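Local coordinates for agmatinase (PDB 4DZ4) that probably catalyses the manganese-dependent hydrolysis of agmatine to putrescine and urea, as a two-metal enzyme of the arginase family, at the interface of chains A and B and the interface of chains A and C. Coordinates in Å, arbitrary orientation; residue numbers count along the deposited sequence, not the author numbering. Chains: chain A/B/C, Agmatinase.

Contact 1: the interface of chains A and B. Residues chain A 68, 294-295; chain B 294-295.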
ATOM      1  N   LEU A  68       1.458  17.763   3.167  1.00 10.65           N
ATOM      2  CA  LEU A  68       0.786  17.436   1.901  1.00 10.38           C
ATOM      3  C   LEU A  68      -0.735  17.408   1.999  1.00  9.68           C
ATOM      4  O   LEU A  68      -1.409  17.135   0.997  1.00  9.75           O
ATOM      5  CB  LEU A  68       1.323  16.101   1.363  1.00 11.21           C
ATOM      6  CG  LEU A  68       2.787  16.125   0.897  1.00 12.42           C
ATOM      7  CD1 LEU A  68       3.263  14.687   0.731  1.00 13.27           C
ATOM      8  CD2 LEU A  68       2.959  16.882  -0.407  1.00 12.54           C
ATOM      9  N   ALA A 294       0.428  10.458   3.077  1.00 11.48           N
ATOM     10  CA  ALA A 294       1.328   9.306   3.127  1.00 11.62           C
ATOM     11  C   ALA A 294       0.695   8.149   3.929  1.00 11.20           C
ATOM     12  O   ALA A 294       1.027   6.976   3.693  1.00 11.62           O
ATOM     13  CB  ALA A 294       2.676   9.698   3.725  1.00 12.81           C
ATOM     14  N   TYR A 295      -0.196   8.464   4.872  1.00 10.18           N
ATOM     15  CA  TYR A 295      -0.818   7.424   5.696  1.00  9.93           C
ATOM     16  C   TYR A 295      -2.265   7.167   5.282  1.00  9.30           C
ATOM     17  O   TYR A 295      -2.977   6.420   5.928  1.00  8.90           O
ATOM     18  CB  TYR A 295      -0.775   7.840   7.168  1.00 10.00           C
ATOM     19  CG  TYR A 295       0.652   7.794   7.689  1.00 10.56           C
ATOM     20  CD1 TYR A 295       1.173   6.583   8.177  1.00 11.08           C
ATOM     21  CD2 TYR A 295       1.475   8.927   7.682  1.00 11.35           C
ATOM     22  CE1 TYR A 295       2.464   6.497   8.635  1.00 11.95           C
ATOM     23  CE2 TYR A 295       2.801   8.837   8.133  1.00 12.05           C
ATOM     24  CZ  TYR A 295       3.263   7.625   8.625  1.00 12.37           C
ATOM     25  OH  TYR A 295       4.540   7.545   9.093  1.00 14.30           O
TER
ATOM     26  N   ALA B 294       7.444   5.798   5.716  1.00 11.45           N
ATOM     27  CA  ALA B 294       6.076   5.956   5.150  1.00 11.64           C
ATOM     28  C   ALA B 294       6.064   5.765   3.641  1.00 11.33           C
ATOM     29  O   ALA B 294       5.013   5.439   3.088  1.00 11.46           O
ATOM     30  CB  ALA B 294       5.448   7.305   5.509  1.00 12.27           C
ATOM     31  N   TYR B 295       7.209   5.998   2.973  1.00 10.70           N
ATOM     32  CA  TYR B 295       7.302   5.884   1.507  1.00 10.34           C
ATOM     33  C   TYR B 295       8.015   4.600   1.104  1.00  9.61           C
ATOM     34  O   TYR B 295       8.227   4.325  -0.078  1.00  9.61           O
ATOM     35  CB  TYR B 295       7.994   7.102   0.908  1.00 10.47           C
ATOM     36  CG  TYR B 295       7.125   8.336   0.996  1.00 11.54           C
ATOM     37  CD1 TYR B 295       6.148   8.573   0.028  1.00 12.15           C
ATOM     38  CD2 TYR B 295       7.238   9.220   2.078  1.00 11.86           C
ATOM     39  CE1 TYR B 295       5.331   9.680   0.104  1.00 12.51           C
ATOM     40  CE2 TYR B 295       6.408  10.338   2.180  1.00 12.77           C
ATOM     41  CZ  TYR B 295       5.466  10.556   1.184  1.00 12.83           C
ATOM     42  OH  TYR B 295       4.648  11.650   1.251  1.00 13.65           O
TER
HETATM   43  O   HOH W   1       2.497   4.807   4.630  1.00 27.21           O
HETATM   44  O   HOH W   2       2.626   6.214   1.322  1.00 30.49           O
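B:Tyr295 reaches across to A:Ala294 and A:Leu68, while A:Tyr295 makes the twin approach to B:Ala294, about the local two-fold axis of this arginase-family assembly. In both subunits the alanine and tyrosine lie in the 3-10 helix 293-295. The methyl A:Ala294 CB lies above the plane of B:Tyr295 but beyond the ring, over the CZ-OH bond, 3.7 Å from OH of B:Tyr295. In the twin, B:Ala294 CB meets the CZ-OH end of A:Tyr295, 3.8 Å from CZ of A:Tyr295. The methyls also meet near the axis, A:Ala294 CB to B:Ala294 CB at 4.1 Å, so each methyl touches both its counterpart and the opposing phenol end. At the far end of B:Tyr295 the hydroxyl OH points at the methyl CD1 of A:Leu68, 3.4 Å away, and CD1 lies nearly on the extension of the CZ-OH bond. The two side chains approach from opposite directions. In B:Tyr295, CG is anti to the carbonyl carbon (chi1 -71°), which sends the ring toward chain A. Two waters bridge the main-chain carbonyls of the alanines. Water 1 is 2.8 Å from A:Ala294 O and 3.0 Å from B:Ala294 O. Water 2 also links both carbonyls, completing a four-oxygen diamond that ties the short helices together beside their apolar contact.

Contact 2: the interface of chains A and C. Residues chain A 55, 67-68, 71; chain C 29-30, 33.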
ATOM      1  N   PRO A  55       0.616  24.454   4.317  1.00 11.90           N
ATOM      2  CA  PRO A  55       1.189  23.096   4.213  1.00 11.78           C
ATOM      3  C   PRO A  55       2.283  22.862   5.278  1.00 12.03           C
ATOM      4  O   PRO A  55       3.464  22.645   4.956  1.00 12.68           O
ATOM      5  CB  PRO A  55       1.747  23.081   2.791  1.00 11.63           C
ATOM      6  CG  PRO A  55       2.173  24.524   2.574  1.00 12.02           C
ATOM      7  CD  PRO A  55       1.077  25.337   3.224  1.00 11.80           C
ATOM      8  N   ARG A  67       2.026  18.201   5.795  1.00 10.73           N
ATOM      9  CA  ARG A  67       2.415  19.267   4.860  1.00 10.89           C
ATOM     10  C   ARG A  67       1.759  19.027   3.492  1.00 10.95           C
ATOM     11  O   ARG A  67       1.583  19.963   2.734  1.00 11.23           O
ATOM     12  CB  ARG A  67       3.926  19.405   4.694  1.00 10.97           C
ATOM     13  CG  ARG A  67       4.598  18.165   4.102  1.00 11.27           C
ATOM     14  CD  ARG A  67       6.087  18.378   3.919  1.00 11.99           C
ATOM     15  NE  ARG A  67       6.781  18.563   5.204  1.00 11.82           N
ATOM     16  CZ  ARG A  67       8.082  18.777   5.347  1.00 12.44           C
ATOM     17  NH1 ARG A  67       8.897  18.808   4.302  1.00 12.64           N
ATOM     18  NH2 ARG A  67       8.590  18.941   6.564  1.00 12.92           N
ATOM     19  N   LEU A  68       1.458  17.763   3.167  1.00 10.65           N
ATOM     20  CA  LEU A  68       0.786  17.436   1.901  1.00 10.38           C
ATOM     21  C   LEU A  68      -0.735  17.408   1.999  1.00  9.68           C
ATOM     22  O   LEU A  68      -1.409  17.135   0.997  1.00  9.75           O
ATOM     23  CB  LEU A  68       1.323  16.101   1.363  1.00 11.21           C
ATOM     24  CG  LEU A  68       2.787  16.125   0.897  1.00 12.42           C
ATOM     25  CD1 LEU A  68       3.263  14.687   0.731  1.00 13.27           C
ATOM     26  CD2 LEU A  68       2.959  16.882  -0.407  1.00 12.54           C
ATOM     27  N   SER A  71      -3.013  19.535  -0.745  1.00  9.76           N
ATOM     28  CA  SER A  71      -3.106  18.882  -2.063  1.00  9.97           C
ATOM     29  C   SER A  71      -4.015  17.636  -2.032  1.00  9.51           C
ATOM     30  O   SER A  71      -4.734  17.357  -2.991  1.00  9.68           O
ATOM     31  CB  SER A  71      -1.709  18.557  -2.613  1.00 10.70           C
ATOM     32  OG  SER A  71      -1.034  17.609  -1.787  1.00 11.59           O
TER
ATOM     33  N   TYR C  29       6.431  20.686  -1.689  1.00 12.08           N
ATOM     34  CA  TYR C  29       5.282  19.949  -1.128  1.00 11.89           C
ATOM     35  C   TYR C  29       3.964  20.736  -1.172  1.00 11.63           C
ATOM     36  O   TYR C  29       2.983  20.296  -0.610  1.00 11.90           O
ATOM     37  CB  TYR C  29       5.569  19.557   0.344  1.00 12.01           C
ATOM     38  CG  TYR C  29       6.198  20.687   1.159  1.00 12.54           C
ATOM     39  CD1 TYR C  29       5.398  21.653   1.797  1.00 12.73           C
ATOM     40  CD2 TYR C  29       7.581  20.772   1.305  1.00 12.97           C
ATOM     41  CE1 TYR C  29       5.970  22.672   2.558  1.00 13.56           C
ATOM     42  CE2 TYR C  29       8.173  21.783   2.042  1.00 13.72           C
ATOM     43  CZ  TYR C  29       7.370  22.736   2.661  1.00 14.00           C
ATOM     44  OH  TYR C  29       7.955  23.746   3.386  1.00 15.18           O
ATOM     45  N   ALA C  30       3.948  21.889  -1.830  1.00 11.46           N
ATOM     46  CA  ALA C  30       2.715  22.676  -1.922  1.00 11.44           C
ATOM     47  C   ALA C  30       2.646  23.345  -3.293  1.00 11.22           C
ATOM     48  O   ALA C  30       3.450  23.041  -4.188  1.00 10.99           O
ATOM     49  CB  ALA C  30       2.662  23.708  -0.793  1.00 12.00           C
ATOM     50  N   LEU C  33      -0.312  22.414  -8.868  1.00  9.86           N
ATOM     51  CA  LEU C  33       0.395  21.269  -9.449  1.00  9.79           C
ATOM     52  C   LEU C  33       0.196  21.151 -10.978  1.00  9.89           C
ATOM     53  O   LEU C  33      -0.254  20.115 -11.482  1.00  9.85           O
ATOM     54  CB  LEU C  33      -0.072  19.964  -8.760  1.00  9.38           C
ATOM     55  CG  LEU C  33       0.137  19.877  -7.238  1.00  9.42           C
ATOM     56  CD1 LEU C  33      -0.605  18.675  -6.639  1.00  9.27           C
ATOM     57  CD2 LEU C  33       1.630  19.855  -6.860  1.00  9.84           C
TER
HETATM   58  O   HOH W   3      -0.043  20.159  -0.069  1.00 12.90           O
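The 3-10 helix 66-68 and the first turn of helix 69-76 in chain A receive the loop of chain C that carries C:Tyr29, C:Ala30 and C:Leu33. C:Tyr29 is the residue most deeply covered. A:Arg67 sets CD over one face of the C:Tyr29 phenol ring near CG, 4.0 Å from the ring centroid in a CH-pi contact, with the rest of its stem on that side beyond the rim. The two side chains cross at about a right angle. A bend at chi3 (65°) turns the arginine tip along the ring, bringing A:Arg67 NH1 to 3.8 Å from CE2 of C:Tyr29, but the guanidinium plane is inclined 51° to the ring and does not stack flat. In C:Tyr29, CG lies between the backbone N and the carbonyl carbon (chi1 44°), which sets the phenol ring against A:Arg67. C:Tyr29 CB lies 3.8 Å from A:Leu68 CD2. The pyrrolidine of A:Pro55 supports the next residue, its CG packing tightly on the methyl CB of C:Ala30 at 3.5 Å. C:Leu33 CD1 touches A:Ser71 CB more loosely, at 4.2 Å. A:Ser71 OG hydrogen-bonds A:Leu68 O at 2.8 Å, closing the turn where the two helices join. Water 3 connects C:Tyr29 O (3.1 Å) with A:Arg67 O and the backbone N of A:Ser71. The docking surface combines the loop after strand 49-54, at A:Pro55, with the start of helix 69-76.

Contact 3: the interface of chains A and B. Residues chain A 175-176; chain B 109-110.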
ATOM      1  N   ASP A 175       6.659  31.000  22.101  1.00 51.14           N
ATOM      2  CA  ASP A 175       7.651  30.752  21.047  1.00 48.47           C
ATOM      3  C   ASP A 175       7.590  29.335  20.448  1.00 45.59           C
ATOM      4  O   ASP A 175       7.962  29.122  19.280  1.00 44.06           O
ATOM      5  CB  ASP A 175       9.061  31.031  21.577  1.00 49.74           C
ATOM      6  N   SER A 176       7.138  28.362  21.235  1.00 45.57           N
ATOM      7  CA  SER A 176       7.168  26.961  20.799  1.00 43.62           C
ATOM      8  C   SER A 176       6.245  26.708  19.595  1.00 42.75           C
ATOM      9  O   SER A 176       5.216  27.376  19.447  1.00 43.93           O
ATOM     10  CB  SER A 176       6.823  26.018  21.958  1.00 44.10           C
ATOM     11  OG  SER A 176       5.452  26.103  22.291  1.00 45.35           O
TER
ATOM     12  N   HIS B 109      10.033  21.320  19.171  1.00 22.02           N
ATOM     13  CA  HIS B 109       9.166  22.507  19.298  1.00 23.88           C
ATOM     14  C   HIS B 109       9.945  23.769  19.498  1.00 24.28           C
ATOM     15  O   HIS B 109       9.384  24.882  19.408  1.00 24.86           O
ATOM     16  CB  HIS B 109       8.073  22.260  20.346  1.00 24.82           C
ATOM     17  CG  HIS B 109       7.408  20.925  20.146  1.00 25.55           C
ATOM     18  ND1 HIS B 109       6.617  20.672  19.085  1.00 24.76           N
ATOM     19  CD2 HIS B 109       7.558  19.716  20.823  1.00 25.92           C
ATOM     20  CE1 HIS B 109       6.240  19.369  19.103  1.00 25.63           C
ATOM     21  NE2 HIS B 109       6.811  18.790  20.172  1.00 26.33           N
ATOM     22  N   HIS B 110      11.260  23.594  19.703  1.00 24.96           N
ATOM     23  CA  HIS B 110      12.242  24.696  19.751  1.00 26.38           C
ATOM     24  C   HIS B 110      13.380  24.439  18.799  1.00 25.64           C
ATOM     25  O   HIS B 110      14.500  24.100  19.202  1.00 24.94           O
ATOM     26  CB  HIS B 110      12.733  24.951  21.172  1.00 28.59           C
ATOM     27  CG  HIS B 110      11.674  25.548  22.061  1.00 29.88           C
ATOM     28  ND1 HIS B 110      10.995  24.818  22.979  1.00 30.90           N
ATOM     29  CD2 HIS B 110      11.127  26.822  22.090  1.00 30.66           C
ATOM     30  CE1 HIS B 110      10.090  25.604  23.586  1.00 30.80           C
ATOM     31  NE2 HIS B 110      10.173  26.831  23.043  1.00 31.85           N
TER
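One face of the B:His110 imidazole is turned toward A:Ser176, whose CB lies above the ring plane and out toward the NE2-CE1 rim, at an oblique offset instead of over the centre. A:Ser176 CB is 3.6 Å from NE2 and 3.7 Å from CE1 of B:His110. The A:Ser176 CA is on the same side of the ring, 3.8 Å from NE2 of B:His110, and the backbone of A:Asp175 continues past the neighbouring NE2-CD2 side, with its carbonyl carbon C 4.4 Å from that nitrogen. The imidazole therefore packs against a stretch of main chain and the first side-chain carbon of the serine. In B:His110, CG is anti to the carbonyl carbon (chi1 -70°), and this folds the ring back over its preceding peptide: the carbonyl O of B:His109 lies over the same face that meets chain A. B:His109 O also touches A:Ser176 CA at 3.3 Å, so the serine alpha carbon meets both the histidine ring and the B:His109 carbonyl. B:His109 meets this partner through its backbone, its own ring being directed away. The serine hydroxyl OG, with chi1 72°, projects away from the B:His110 ring. The side chain of A:Asp175 is incompletely modelled, and its carboxylate cannot be placed. Both sides are loops: A:Ser176 lies between strand 158-162 and helix 182-188, downstream of the manganese ligands A:Asp163, A:His165 and A:Asp167, and B:His110 directly precedes the 3-10 helix 111-113.

Contacts 1 and 2 share A:Leu68, which offers one methyl to chain B and the other to chain C; the centres of their C-alpha atoms are about 12 Å apart. The 3-10 helix 66-68 is therefore a junction where three subunits come together. Contact 3, measured the same way, lies about 25 Å from contact 1 and 23 Å from contact 2, at an outlying part of the A-B interface whose inner part holds contact 1. Chains A and B thus meet at well-separated points. Each interface repeats about its own two-fold axis, in keeping with the deposited hexamer, although the biological oligomer is inferred.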